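PDB 2Z8L: exotoxin 3 from Staphylococcus aureus, which binds the sialylated glycan sialyl Lewis X and belongs to the staphylococcal superantigen-like toxins of the OB-fold and beta-grasp type. Local coordinates for residues Phe93-Val98 with His189-Val194; Arg22-Gly27 with Leu144-Arg149; Val98-Gln103 with Lys136-Leu141; Val170-Gly175 with Asp193-Arg198. All blocks are in the same frame, centred on the assembly; numbering follows the deposited sequence.

Contact 1 (Phe93-Val98 with His189-Val194); sequences FSYGGV and HRMSDV. Unlike the reference sequence in segment 93-98: Phe93 (reference Tyr). Unlike the reference sequence in segment 189-194: His189 (reference Asn). With SIA (N-acetyl-alpha-neuraminic acid), chain B; NAG (2-acetamido-2-deoxy-beta-D-glucopyranose), chain C; GAL (beta-D-galactopyranose), chain D.
The carbonyl oxygen of Met191 receives two groups from the glycine pair that interrupts strand 92-100. Gly97 N donates a hydrogen bond to Met191 O (2.9 Å), while Gly96 CA adds a CH...O contact to the same Met191 O at 3.4 Å. With no side chain at Gly96, the backbone can lie directly against this carbonyl. Beside it Met191, extended beyond CG, brings SD 3.8 Å from Tyr95 CB, at the ring edge and near its plane, while the end of Tyr95 leads away. Farther on, one water donates to both Val98 O (2.6 Å) and Ser192 O (2.7 Å). Ser192 OG bonds a second water, which Val98 N reaches only weakly; the hydroxyl is also bonded to Phe62 N. The type I turn from Arg190 to Asp193 sends its end residues to the sugar. Arg190 NE meets sialic acid O9 almost straight (2.9 Å, 170°), Arg190 NH2 bonds O8 at 2.8 Å, and sialic acid O9 in turn donates to Asp193 OD2 (2.6 Å). Thr179 O and Gln187 hold the guanidinium from outside. A beta-grasp loop is thus seated on the OB fold with one side and builds the sialic acid site with the other, within the two-domain architecture of the superantigen family.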
# COMPACT_ATOMS: atom_id res chain seq x y z
N PHE A 93 -13.91 -0.63 7.76
CA PHE A 93 -12.79 0.08 8.39
C PHE A 93 -11.51 -0.34 7.72
O PHE A 93 -11.29 -1.51 7.49
CB PHE A 93 -12.69 -0.24 9.87
CG PHE A 93 -13.97 0.08 10.60
CD1 PHE A 93 -14.19 1.35 11.09
CD2 PHE A 93 -14.99 -0.85 10.66
CE1 PHE A 93 -15.39 1.68 11.71
CE2 PHE A 93 -16.17 -0.53 11.26
CZ PHE A 93 -16.38 0.74 11.79
N SER A 94 -10.67 0.65 7.44
CA SER A 94 -9.38 0.40 6.81
C SER A 94 -8.39 1.43 7.33
O SER A 94 -8.78 2.49 7.85
CB SER A 94 -9.54 0.48 5.27
OG SER A 94 -8.33 0.26 4.55
N TYR A 95 -7.10 1.10 7.23
CA TYR A 95 -6.00 1.92 7.74
C TYR A 95 -5.25 2.61 6.63
O TYR A 95 -4.72 1.97 5.74
CB TYR A 95 -4.95 1.05 8.46
CG TYR A 95 -5.41 0.26 9.61
CD1 TYR A 95 -6.30 0.79 10.53
CD2 TYR A 95 -4.86 -1.00 9.86
CE1 TYR A 95 -6.70 0.06 11.63
CE2 TYR A 95 -5.26 -1.72 10.95
CZ TYR A 95 -6.18 -1.18 11.83
OH TYR A 95 -6.60 -1.89 12.95
N GLY A 96 -5.17 3.94 6.70
CA GLY A 96 -4.34 4.73 5.84
C GLY A 96 -4.69 4.58 4.36
O GLY A 96 -5.87 4.52 4.04
N GLY A 97 -3.69 4.69 3.51
CA GLY A 97 -3.87 4.52 2.06
C GLY A 97 -4.51 5.68 1.33
O GLY A 97 -4.99 5.49 0.21
N VAL A 98 -4.55 6.88 1.92
CA VAL A 98 -5.16 8.08 1.31
C VAL A 98 -4.09 8.88 0.54
O VAL A 98 -3.01 9.17 1.07
CB VAL A 98 -5.84 8.97 2.37
CG1 VAL A 98 -6.44 10.19 1.71
CG2 VAL A 98 -6.88 8.15 3.18
N HIS A 189 1.18 2.32 11.69
CA HIS A 189 1.60 3.72 11.71
C HIS A 189 2.33 4.19 10.47
O HIS A 189 2.60 5.41 10.38
CB HIS A 189 2.41 3.99 12.96
CG HIS A 189 1.56 4.18 14.17
ND1 HIS A 189 1.34 5.41 14.74
CD2 HIS A 189 0.79 3.30 14.85
CE1 HIS A 189 0.49 5.28 15.75
NE2 HIS A 189 0.15 4.00 15.84
N ARG A 190 2.71 3.25 9.57
CA ARG A 190 3.32 3.58 8.29
C ARG A 190 2.28 3.59 7.17
O ARG A 190 2.62 3.92 6.03
CB ARG A 190 4.41 2.59 7.91
CG ARG A 190 5.53 2.67 8.89
CD ARG A 190 6.56 1.58 8.66
NE ARG A 190 7.36 1.81 7.45
CZ ARG A 190 8.02 0.86 6.75
NH1 ARG A 190 7.95 -0.40 7.08
NH2 ARG A 190 8.73 1.21 5.71
N MET A 191 1.02 3.28 7.49
CA MET A 191 0.11 3.03 6.37
C MET A 191 -0.47 4.29 5.75
O MET A 191 -1.14 4.21 4.71
CB MET A 191 -0.99 2.09 6.77
CG MET A 191 -0.60 0.71 6.37
SD MET A 191 -1.72 -0.39 6.95
CE MET A 191 -0.85 -1.96 6.89
N SER A 192 -0.15 5.44 6.31
CA SER A 192 -0.46 6.73 5.71
C SER A 192 0.69 7.40 4.93
O SER A 192 0.50 8.42 4.28
CB SER A 192 -1.00 7.70 6.77
OG SER A 192 -2.33 7.33 7.17
N ASP A 193 1.89 6.83 5.02
CA ASP A 193 3.05 7.45 4.37
C ASP A 193 2.92 7.39 2.84
O ASP A 193 2.43 6.39 2.34
CB ASP A 193 4.30 6.74 4.83
CG ASP A 193 4.58 6.94 6.37
OD1 ASP A 193 4.01 7.85 7.05
OD2 ASP A 193 5.38 6.13 6.92
N VAL A 194 3.28 8.47 2.17
CA VAL A 194 3.10 8.59 0.71
C VAL A 194 4.42 8.99 0.06
O VAL A 194 5.23 9.70 0.69
CB VAL A 194 2.00 9.61 0.41
CG1 VAL A 194 1.87 9.90 -1.03
CG2 VAL A 194 0.66 9.12 0.96
C1 SIA B . 13.36 2.20 5.86
C2 SIA B . 13.61 3.28 6.92
C3 SIA B . 14.93 4.01 6.70
C4 SIA B . 14.86 4.92 5.47
C5 SIA B . 13.66 5.88 5.54
C6 SIA B . 12.40 5.04 5.77
C7 SIA B . 11.10 5.82 5.93
C8 SIA B . 9.96 4.90 6.39
C9 SIA B . 8.57 5.50 6.28
C10 SIA B . 13.50 7.89 4.12
C11 SIA B . 13.39 8.41 2.71
N5 SIA B . 13.57 6.57 4.25
O1A SIA B . 12.16 2.03 5.54
O1B SIA B . 14.29 1.50 5.39
O4 SIA B . 16.13 5.63 5.31
O6 SIA B . 12.60 4.29 6.98
O7 SIA B . 11.24 6.82 6.94
O8 SIA B . 10.07 3.71 5.59
O9 SIA B . 7.55 4.64 6.82
O10 SIA B . 13.49 8.60 5.12
C1 NAG C . 7.02 3.00 13.89
C2 NAG C . 7.53 1.54 13.93
C3 NAG C . 8.96 1.41 13.43
C4 NAG C . 9.14 2.14 12.10
C5 NAG C . 8.59 3.56 12.26
C6 NAG C . 8.71 4.51 11.07
C7 NAG C . 6.49 0.10 15.62
C8 NAG C . 6.61 -0.38 17.06
N2 NAG C . 7.43 0.96 15.25
O1 NAG C . 5.65 3.06 14.27
O3 NAG C . 9.36 0.03 13.35
O4 NAG C . 10.55 2.12 11.83
O5 NAG C . 7.19 3.49 12.56
O6 NAG C . 8.27 3.91 9.89
O7 NAG C . 5.60 -0.33 14.89
C1 GAL D . 10.88 1.72 10.48
C2 GAL D . 12.21 2.37 10.14
C3 GAL D . 12.51 2.02 8.69
C4 GAL D . 12.53 0.50 8.51
C5 GAL D . 11.21 -0.13 8.98
C6 GAL D . 11.21 -1.63 8.88
O2 GAL D . 12.04 3.78 10.29
O3 GAL D . 13.72 2.63 8.21
O4 GAL D . 13.59 -0.01 9.28
O5 GAL D . 10.95 0.30 10.34
O6 GAL D . 10.03 -2.24 9.39
O HOH W 1 -3.68 8.07 4.95
O HOH W 2 -1.87 8.02 3.07

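Contact 2 (Arg22-Gly27 with Leu144-Arg149); sequences RDYYSG and LDFKLR. Unlike the reference sequence in segment 22-27: Gly27 (reference Arg).
Tyr25 reaches Asp145 tip to tip: its OH donates to Asp145 OD2 at 2.6 Å, on the syn lone pair, with ring and carboxylate planes 79° apart. Arg149 lies over one face of the same ring. Its CD stands 3.5 Å from the Tyr25 ring centroid in a CH-pi contact, and its guanidinium, turned only 12° from the ring plane, sits above Tyr25 OH without bonding it. The opposite face carries Tyr24 CD2, so the ring is sandwiched. Phe146, with CG anti to the backbone N (chi1 -168°), swings across to place CD2 3.6 Å from Tyr25 CD1 and to turn its edge toward the face of Tyr24 in an offset edge-to-face pair. This aromatic cluster joins helix 18-25, in the OB-fold half, to helix 141-155 of the beta-grasp half. Behind the first shell, Arg149 grips Asp145 side-on, NE and NH2 both bonding Asp145 OD1 at 2.8 Å. That salt bridge positions the carboxylate for Tyr25 and would tend to keep Asp145 ionised. Arg149 NH1 is held in turn by Tyr159 OH and Lys184 O, and Leu186 N donates to Tyr25 OH. At the far end, Gln150 NE2 ties down the carbonyls of Tyr25 and Gly27.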
# COMPACT_ATOMS: atom_id res chain seq x y z
N ARG A 22 -0.13 -14.59 5.01
CA ARG A 22 -0.36 -14.88 3.61
C ARG A 22 -1.80 -14.56 3.19
O ARG A 22 -2.05 -13.98 2.12
CB ARG A 22 -0.03 -16.35 3.30
CG ARG A 22 -0.13 -16.72 1.81
CD ARG A 22 -0.44 -18.13 1.55
NE ARG A 22 -0.92 -18.30 0.18
CZ ARG A 22 -2.18 -18.10 -0.24
NH1 ARG A 22 -3.16 -17.73 0.59
NH2 ARG A 22 -2.47 -18.28 -1.53
N ASP A 23 -2.77 -14.92 4.01
CA ASP A 23 -4.15 -14.78 3.60
C ASP A 23 -4.53 -13.30 3.57
O ASP A 23 -5.34 -12.88 2.73
CB ASP A 23 -5.09 -15.62 4.49
CG ASP A 23 -4.91 -17.15 4.29
OD1 ASP A 23 -4.17 -17.58 3.35
OD2 ASP A 23 -5.48 -17.93 5.10
N TYR A 24 -3.95 -12.50 4.47
CA TYR A 24 -4.14 -11.03 4.46
C TYR A 24 -3.74 -10.44 3.11
O TYR A 24 -4.49 -9.72 2.50
CB TYR A 24 -3.35 -10.34 5.57
CG TYR A 24 -3.47 -8.84 5.59
CD1 TYR A 24 -4.59 -8.22 6.12
CD2 TYR A 24 -2.49 -8.04 5.10
CE1 TYR A 24 -4.68 -6.82 6.15
CE2 TYR A 24 -2.57 -6.67 5.15
CZ TYR A 24 -3.70 -6.08 5.67
OH TYR A 24 -3.81 -4.71 5.74
N TYR A 25 -2.54 -10.80 2.64
CA TYR A 25 -2.02 -10.22 1.43
C TYR A 25 -2.50 -10.87 0.17
O TYR A 25 -2.20 -10.40 -0.92
CB TYR A 25 -0.48 -10.21 1.48
CG TYR A 25 0.11 -9.16 2.37
CD1 TYR A 25 0.05 -7.82 2.02
CD2 TYR A 25 0.61 -9.47 3.59
CE1 TYR A 25 0.62 -6.80 2.78
CE2 TYR A 25 1.21 -8.46 4.37
CZ TYR A 25 1.17 -7.13 3.99
OH TYR A 25 1.72 -6.14 4.77
N SER A 26 -3.32 -11.93 0.30
CA SER A 26 -3.95 -12.66 -0.81
C SER A 26 -5.39 -12.25 -0.95
O SER A 26 -6.10 -12.75 -1.85
CB SER A 26 -3.93 -14.18 -0.53
OG SER A 26 -2.63 -14.62 -0.42
N GLY A 27 -5.84 -11.37 -0.07
CA GLY A 27 -7.21 -11.00 0.02
C GLY A 27 -7.58 -9.80 -0.83
O GLY A 27 -6.78 -9.23 -1.55
N LEU A 144 1.75 0.09 -2.28
CA LEU A 144 2.91 -0.59 -2.85
C LEU A 144 3.20 -1.89 -2.11
O LEU A 144 3.39 -2.96 -2.74
CB LEU A 144 4.11 0.34 -2.74
CG LEU A 144 4.29 1.34 -3.83
CD1 LEU A 144 5.41 2.27 -3.38
CD2 LEU A 144 4.70 0.45 -5.07
N ASP A 145 3.25 -1.84 -0.78
CA ASP A 145 3.49 -3.04 0.06
C ASP A 145 2.50 -4.13 -0.32
O ASP A 145 2.88 -5.26 -0.62
CB ASP A 145 3.42 -2.64 1.56
CG ASP A 145 3.42 -3.83 2.54
OD1 ASP A 145 4.49 -4.43 2.67
OD2 ASP A 145 2.36 -4.15 3.15
N PHE A 146 1.24 -3.79 -0.34
CA PHE A 146 0.20 -4.79 -0.55
C PHE A 146 0.27 -5.42 -1.95
O PHE A 146 0.28 -6.65 -2.11
CB PHE A 146 -1.16 -4.17 -0.31
CG PHE A 146 -2.28 -5.20 -0.22
CD1 PHE A 146 -2.94 -5.65 -1.35
CD2 PHE A 146 -2.68 -5.70 1.02
CE1 PHE A 146 -3.96 -6.61 -1.21
CE2 PHE A 146 -3.65 -6.62 1.14
CZ PHE A 146 -4.29 -7.11 0.01
N LYS A 147 0.33 -4.55 -2.96
CA LYS A 147 0.39 -5.05 -4.31
C LYS A 147 1.68 -5.86 -4.61
O LYS A 147 1.62 -6.86 -5.37
CB LYS A 147 0.22 -3.91 -5.25
CG LYS A 147 -1.19 -3.40 -5.19
CD LYS A 147 -1.46 -2.45 -6.28
CE LYS A 147 -3.00 -2.32 -6.51
NZ LYS A 147 -3.35 -1.07 -7.29
N LEU A 148 2.83 -5.42 -4.12
CA LEU A 148 4.06 -6.16 -4.38
C LEU A 148 4.06 -7.49 -3.66
O LEU A 148 4.42 -8.49 -4.25
CB LEU A 148 5.25 -5.33 -3.96
CG LEU A 148 5.59 -4.04 -4.75
CD1 LEU A 148 6.66 -3.21 -4.05
CD2 LEU A 148 5.98 -4.33 -6.22
N ARG A 149 3.62 -7.54 -2.40
CA ARG A 149 3.47 -8.87 -1.73
C ARG A 149 2.48 -9.78 -2.44
O ARG A 149 2.77 -10.97 -2.61
CB ARG A 149 3.09 -8.78 -0.25
CG ARG A 149 4.12 -7.99 0.59
CD ARG A 149 3.96 -8.30 2.04
NE ARG A 149 4.43 -7.22 2.86
CZ ARG A 149 4.77 -7.32 4.13
NH1 ARG A 149 4.71 -8.49 4.74
NH2 ARG A 149 5.13 -6.22 4.76

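Contact 3 (Val98-Gln103 with Lys136-Leu141); sequences VTKKNQ and KEEVSL. Unlike the reference sequence in segment 136-141: Val139 (reference Ile). With PO4 (phosphate ion), chain E.
Asn102 and Glu137 lean across each other, amide and carboxylate planes 27° apart, and each accepts from the other side's backbone. Glu137 N points at Asn102 OD1 almost perfectly straight (2.9 Å, 178°); Gln103 N donates to Glu137 OE1 (2.9 Å), which it meets on the syn side. Tyr106 OH and Gly104 N hold the second oxygen, Glu137 OE2. Strands 98-100 and 138-140 run antiparallel, 6.5 Å apart, yet all four direct hydrogen bonds across the contact use a side chain, so this junction of OB fold and beta-grasp domain is not a continuous sheet. Glu138, CG anti to its backbone N, reaches over to Lys100 N at 3.1 Å, and the N-H comes from above the carboxylate plane onto OE2. Lys136 instead curls back, bent at chi3 and chi4, to bring NZ to Thr99 OG1 (2.8 Å); its charge is paired with Asp78. One water joins both segments, donating to Lys100 O and Asn102 OD1 (2.7 Å) and accepting from Lys136 NZ and Glu138 N. The other branch of Thr99, CG2, lies 3.7 Å from Ser140 N. At the outer end Asn102 N donates to a phosphate ion, probably from the crystallisation liquor.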
# COMPACT_ATOMS: atom_id res chain seq x y z
N VAL A 98 -4.55 6.88 1.92
CA VAL A 98 -5.16 8.08 1.31
C VAL A 98 -4.09 8.88 0.54
O VAL A 98 -3.01 9.17 1.07
CB VAL A 98 -5.84 8.97 2.37
CG1 VAL A 98 -6.44 10.19 1.71
CG2 VAL A 98 -6.88 8.15 3.18
N THR A 99 -4.40 9.23 -0.70
CA THR A 99 -3.50 10.06 -1.49
C THR A 99 -4.34 11.10 -2.23
O THR A 99 -5.59 11.00 -2.32
CB THR A 99 -2.74 9.21 -2.49
OG1 THR A 99 -3.66 8.56 -3.36
CG2 THR A 99 -1.84 8.19 -1.78
N LYS A 100 -3.68 12.14 -2.71
CA LYS A 100 -4.35 13.09 -3.62
C LYS A 100 -4.49 12.45 -4.98
O LYS A 100 -3.59 11.72 -5.41
CB LYS A 100 -3.48 14.32 -3.74
CG LYS A 100 -3.15 14.91 -2.37
CD LYS A 100 -2.45 16.25 -2.45
CE LYS A 100 -2.68 17.03 -1.16
NZ LYS A 100 -2.31 16.22 0.07
N LYS A 101 -5.60 12.71 -5.67
CA LYS A 101 -5.77 12.19 -7.00
C LYS A 101 -4.74 12.86 -7.94
O LYS A 101 -4.15 13.93 -7.64
CB LYS A 101 -7.20 12.38 -7.50
CG LYS A 101 -7.51 13.82 -7.78
CD LYS A 101 -8.94 13.98 -8.21
CE LYS A 101 -9.15 15.38 -8.60
NZ LYS A 101 -10.60 15.66 -8.70
N ASN A 102 -4.52 12.24 -9.08
CA ASN A 102 -3.60 12.80 -10.05
C ASN A 102 -4.03 14.20 -10.53
O ASN A 102 -5.19 14.43 -10.80
CB ASN A 102 -3.51 11.89 -11.28
CG ASN A 102 -2.72 10.63 -11.03
OD1 ASN A 102 -1.96 10.53 -10.07
ND2 ASN A 102 -2.81 9.70 -11.97
N GLN A 103 -3.08 15.10 -10.64
CA GLN A 103 -3.32 16.40 -11.24
C GLN A 103 -3.20 16.28 -12.76
O GLN A 103 -3.86 17.04 -13.46
CB GLN A 103 -2.33 17.42 -10.68
CG GLN A 103 -2.54 18.83 -11.17
CD GLN A 103 -1.89 19.94 -10.35
OE1 GLN A 103 -1.63 19.77 -9.14
NE2 GLN A 103 -1.65 21.11 -11.00
N LYS A 136 0.17 6.39 -10.51
CA LYS A 136 -0.17 7.50 -9.65
C LYS A 136 1.00 8.40 -9.34
O LYS A 136 2.07 7.93 -9.03
CB LYS A 136 -0.84 6.97 -8.34
CG LYS A 136 -2.28 6.54 -8.63
CD LYS A 136 -3.00 5.91 -7.43
CE LYS A 136 -2.85 6.71 -6.10
NZ LYS A 136 -3.27 8.19 -6.06
N GLU A 137 0.73 9.70 -9.31
CA GLU A 137 1.70 10.69 -8.90
C GLU A 137 2.06 10.55 -7.46
O GLU A 137 3.20 10.77 -7.10
CB GLU A 137 1.17 12.11 -9.14
CG GLU A 137 0.96 12.42 -10.58
CD GLU A 137 0.02 13.61 -10.81
OE1 GLU A 137 -0.41 14.26 -9.81
OE2 GLU A 137 -0.32 13.82 -11.97
N GLU A 138 1.07 10.29 -6.62
CA GLU A 138 1.25 10.11 -5.15
C GLU A 138 0.81 8.70 -4.85
O GLU A 138 -0.32 8.34 -5.12
CB GLU A 138 0.37 11.11 -4.41
CG GLU A 138 0.90 11.47 -3.08
CD GLU A 138 0.13 12.63 -2.49
OE1 GLU A 138 0.40 13.81 -2.94
OE2 GLU A 138 -0.78 12.37 -1.64
N VAL A 139 1.70 7.89 -4.30
CA VAL A 139 1.42 6.52 -4.04
C VAL A 139 1.68 6.23 -2.53
O VAL A 139 2.71 6.63 -1.97
CB VAL A 139 2.27 5.54 -4.88
CG1 VAL A 139 1.62 4.14 -4.69
CG2 VAL A 139 2.40 5.92 -6.37
N SER A 140 0.72 5.53 -1.88
CA SER A 140 0.93 5.18 -0.46
C SER A 140 1.87 3.97 -0.35
O SER A 140 1.82 3.04 -1.20
CB SER A 140 -0.42 4.86 0.25
OG SER A 140 -1.03 3.68 -0.19
N LEU A 141 2.73 3.98 0.70
CA LEU A 141 3.47 2.76 1.03
C LEU A 141 2.52 1.60 1.23
O LEU A 141 2.89 0.46 0.87
CB LEU A 141 4.33 2.93 2.29
CG LEU A 141 5.41 3.96 2.18
CD1 LEU A 141 6.31 3.87 3.45
CD2 LEU A 141 6.24 3.81 0.91
P PO4 E . -6.83 9.31 -10.26
O1 PO4 E . -8.11 9.26 -9.40
O2 PO4 E . -7.05 10.36 -11.35
O3 PO4 E . -6.60 7.97 -10.93
O4 PO4 E . -5.62 9.69 -9.45
O HOH W 3 -1.94 10.51 -7.33
O HOH W 4 -1.20 14.03 -7.14

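Contact 4 (Val170-Gly175 with Asp193-Arg198); sequences VIMKDG and DVIDGR. Unlike the reference sequence in segment 170-175: Ile171 (reference Thr). With SIA (N-acetyl-alpha-neuraminic acid), chain B.
Strand 170-172, carrying Val170 and Met172, and strand 194-196, carrying Ile195 and Asp196, pass 9.8 Å apart at 48°, too widely separated for sheet pairing, so side chains bridge the gap. Ile195 points toward the other strand with CG1 between its backbone N and carbonyl carbon (chi1 67°), which brings CD1 to the meeting point. There CD1 lies 4.2 Å from Val170 CG1 and 4.1 Å from Met172 SD. Met172 is bent at both chi2 and chi3, and these two bends carry its methyl past Ile195, with CE 3.6 Å from Asp196 O. In the beta-grasp domain this layer sits between the five-stranded mixed sheet, to which 167-172 belongs, and the small pair formed by 138-140 and 194-196; Leu141 and Leu144 of helix 141-155 also pack on Ile195, with Ile200 and Tyr178 beside it. Toward solvent the chemistry turns polar. Lys173, extended beyond CG, bonds Arg198 O through NZ (3.0 Å), arriving nearly along the C=O axis. The residue it meets also closes an Asx turn: Asp196 OD1 accepts from Arg198 N at 2.9 Å. Asp196 OD1 also takes Arg198 NE, in the guanidinium plane at 3.0 Å and 178°, and Arg198 NH2 reaches OD2, a side-on salt bridge using both oxygens. At the other end of 193-198, Asp193 pairs through its backbone with Leu141, a neighbour in the glycan pocket. On the 170-175 side, Gly175 N closes a type I turn onto Met172 O.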
# COMPACT_ATOMS: atom_id res chain seq x y z
N VAL A 170 12.16 -0.32 -1.75
CA VAL A 170 11.80 0.62 -2.83
C VAL A 170 12.82 1.75 -2.81
O VAL A 170 13.02 2.38 -1.77
CB VAL A 170 10.40 1.20 -2.58
CG1 VAL A 170 10.08 2.29 -3.59
CG2 VAL A 170 9.31 0.05 -2.56
N ILE A 171 13.51 1.97 -3.92
CA ILE A 171 14.62 2.89 -3.98
C ILE A 171 14.22 4.06 -4.89
O ILE A 171 13.70 3.86 -6.01
CB ILE A 171 15.88 2.21 -4.53
CG1 ILE A 171 16.24 0.99 -3.69
CG2 ILE A 171 17.03 3.27 -4.58
CD1 ILE A 171 17.18 -0.05 -4.40
N MET A 172 14.47 5.26 -4.40
CA MET A 172 14.08 6.46 -5.09
C MET A 172 15.25 6.98 -5.94
O MET A 172 16.42 6.61 -5.72
CB MET A 172 13.62 7.52 -4.09
CG MET A 172 12.59 7.00 -3.09
SD MET A 172 11.07 6.49 -3.90
CE MET A 172 10.36 8.05 -4.39
N LYS A 173 14.92 7.78 -6.92
CA LYS A 173 15.97 8.38 -7.79
C LYS A 173 17.01 9.17 -7.00
O LYS A 173 18.21 9.19 -7.38
CB LYS A 173 15.31 9.22 -8.87
CG LYS A 173 14.55 8.34 -9.88
CD LYS A 173 13.81 9.10 -10.93
CE LYS A 173 13.13 8.13 -11.89
NZ LYS A 173 12.23 8.89 -12.77
N ASP A 174 16.59 9.86 -5.94
CA ASP A 174 17.54 10.62 -5.11
C ASP A 174 18.35 9.76 -4.10
O ASP A 174 19.24 10.27 -3.41
CB ASP A 174 16.82 11.80 -4.43
CG ASP A 174 16.01 11.41 -3.19
OD1 ASP A 174 15.93 10.23 -2.78
OD2 ASP A 174 15.43 12.36 -2.62
N GLY A 175 18.08 8.46 -4.06
CA GLY A 175 18.80 7.50 -3.22
C GLY A 175 18.11 7.13 -1.91
O GLY A 175 18.54 6.20 -1.19
N ASP A 193 1.89 6.83 5.02
CA ASP A 193 3.05 7.45 4.37
C ASP A 193 2.92 7.39 2.84
O ASP A 193 2.43 6.39 2.34
CB ASP A 193 4.30 6.74 4.83
CG ASP A 193 4.58 6.94 6.37
OD1 ASP A 193 4.01 7.85 7.05
OD2 ASP A 193 5.38 6.13 6.92
N VAL A 194 3.28 8.47 2.17
CA VAL A 194 3.10 8.59 0.71
C VAL A 194 4.42 8.99 0.06
O VAL A 194 5.23 9.70 0.69
CB VAL A 194 2.00 9.61 0.41
CG1 VAL A 194 1.87 9.90 -1.03
CG2 VAL A 194 0.66 9.12 0.96
N ILE A 195 4.63 8.53 -1.16
CA ILE A 195 5.85 8.88 -1.90
C ILE A 195 5.48 9.30 -3.32
O ILE A 195 4.38 9.07 -3.77
CB ILE A 195 6.81 7.71 -1.93
CG1 ILE A 195 6.31 6.52 -2.74
CG2 ILE A 195 7.23 7.36 -0.53
CD1 ILE A 195 7.30 5.39 -2.89
N ASP A 196 6.40 9.95 -4.01
CA ASP A 196 6.12 10.38 -5.36
C ASP A 196 6.38 9.22 -6.29
O ASP A 196 7.53 8.79 -6.47
CB ASP A 196 7.01 11.55 -5.79
CG ASP A 196 6.54 12.22 -7.13
OD1 ASP A 196 5.95 11.55 -8.04
OD2 ASP A 196 6.75 13.47 -7.29
N GLY A 197 5.31 8.70 -6.88
CA GLY A 197 5.39 7.63 -7.84
C GLY A 197 6.33 7.83 -9.03
O GLY A 197 6.96 6.86 -9.49
N ARG A 198 6.47 9.09 -9.48
CA ARG A 198 7.34 9.43 -10.61
C ARG A 198 8.83 9.26 -10.28
O ARG A 198 9.65 9.18 -11.19
CB ARG A 198 7.03 10.83 -11.08
CG ARG A 198 5.68 10.96 -11.71
CD ARG A 198 5.18 12.37 -11.80
NE ARG A 198 5.06 13.00 -10.50
CZ ARG A 198 4.55 14.22 -10.34
NH1 ARG A 198 4.07 14.90 -11.38
NH2 ARG A 198 4.51 14.73 -9.12
C1 SIA B . 13.36 2.20 5.86
C2 SIA B . 13.61 3.28 6.92
C3 SIA B . 14.93 4.01 6.70
C4 SIA B . 14.86 4.92 5.47
C5 SIA B . 13.66 5.88 5.54
C6 SIA B . 12.40 5.04 5.77
C7 SIA B . 11.10 5.82 5.93
C8 SIA B . 9.96 4.90 6.39
C9 SIA B . 8.57 5.50 6.28
C10 SIA B . 13.50 7.89 4.12
C11 SIA B . 13.39 8.41 2.71
N5 SIA B . 13.57 6.57 4.25
O1A SIA B . 12.16 2.03 5.54
O1B SIA B . 14.29 1.50 5.39
O4 SIA B . 16.13 5.63 5.31
O6 SIA B . 12.60 4.29 6.98
O7 SIA B . 11.24 6.82 6.94
O8 SIA B . 10.07 3.71 5.59
O9 SIA B . 7.55 4.64 6.82
O10 SIA B . 13.49 8.60 5.12

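Contacts 1 and 2 are buried and contacts 3 and 4 only partly so. The first three each join the OB-fold half to the beta-grasp half, whereas contact 4 lies within the beta-grasp domain. Contacts 1 and 3 share Val98 and strand 92-100; contacts 1 and 4 share Asp193 and Val194; contacts 3 and 4 meet where strands 138-140 and 194-196 pair. Chemistry follows place: backbone and water-mediated bonds beside glycan-binding side chains in contact 1, aromatic rings with an enclosed ion pair in contact 2, side-chain-to-backbone bonds in contact 3, and an apolar centre with a polar outer end in contact 4. Leu144 packs on both Val139 and Ile195, linking contacts 2, 3 and 4.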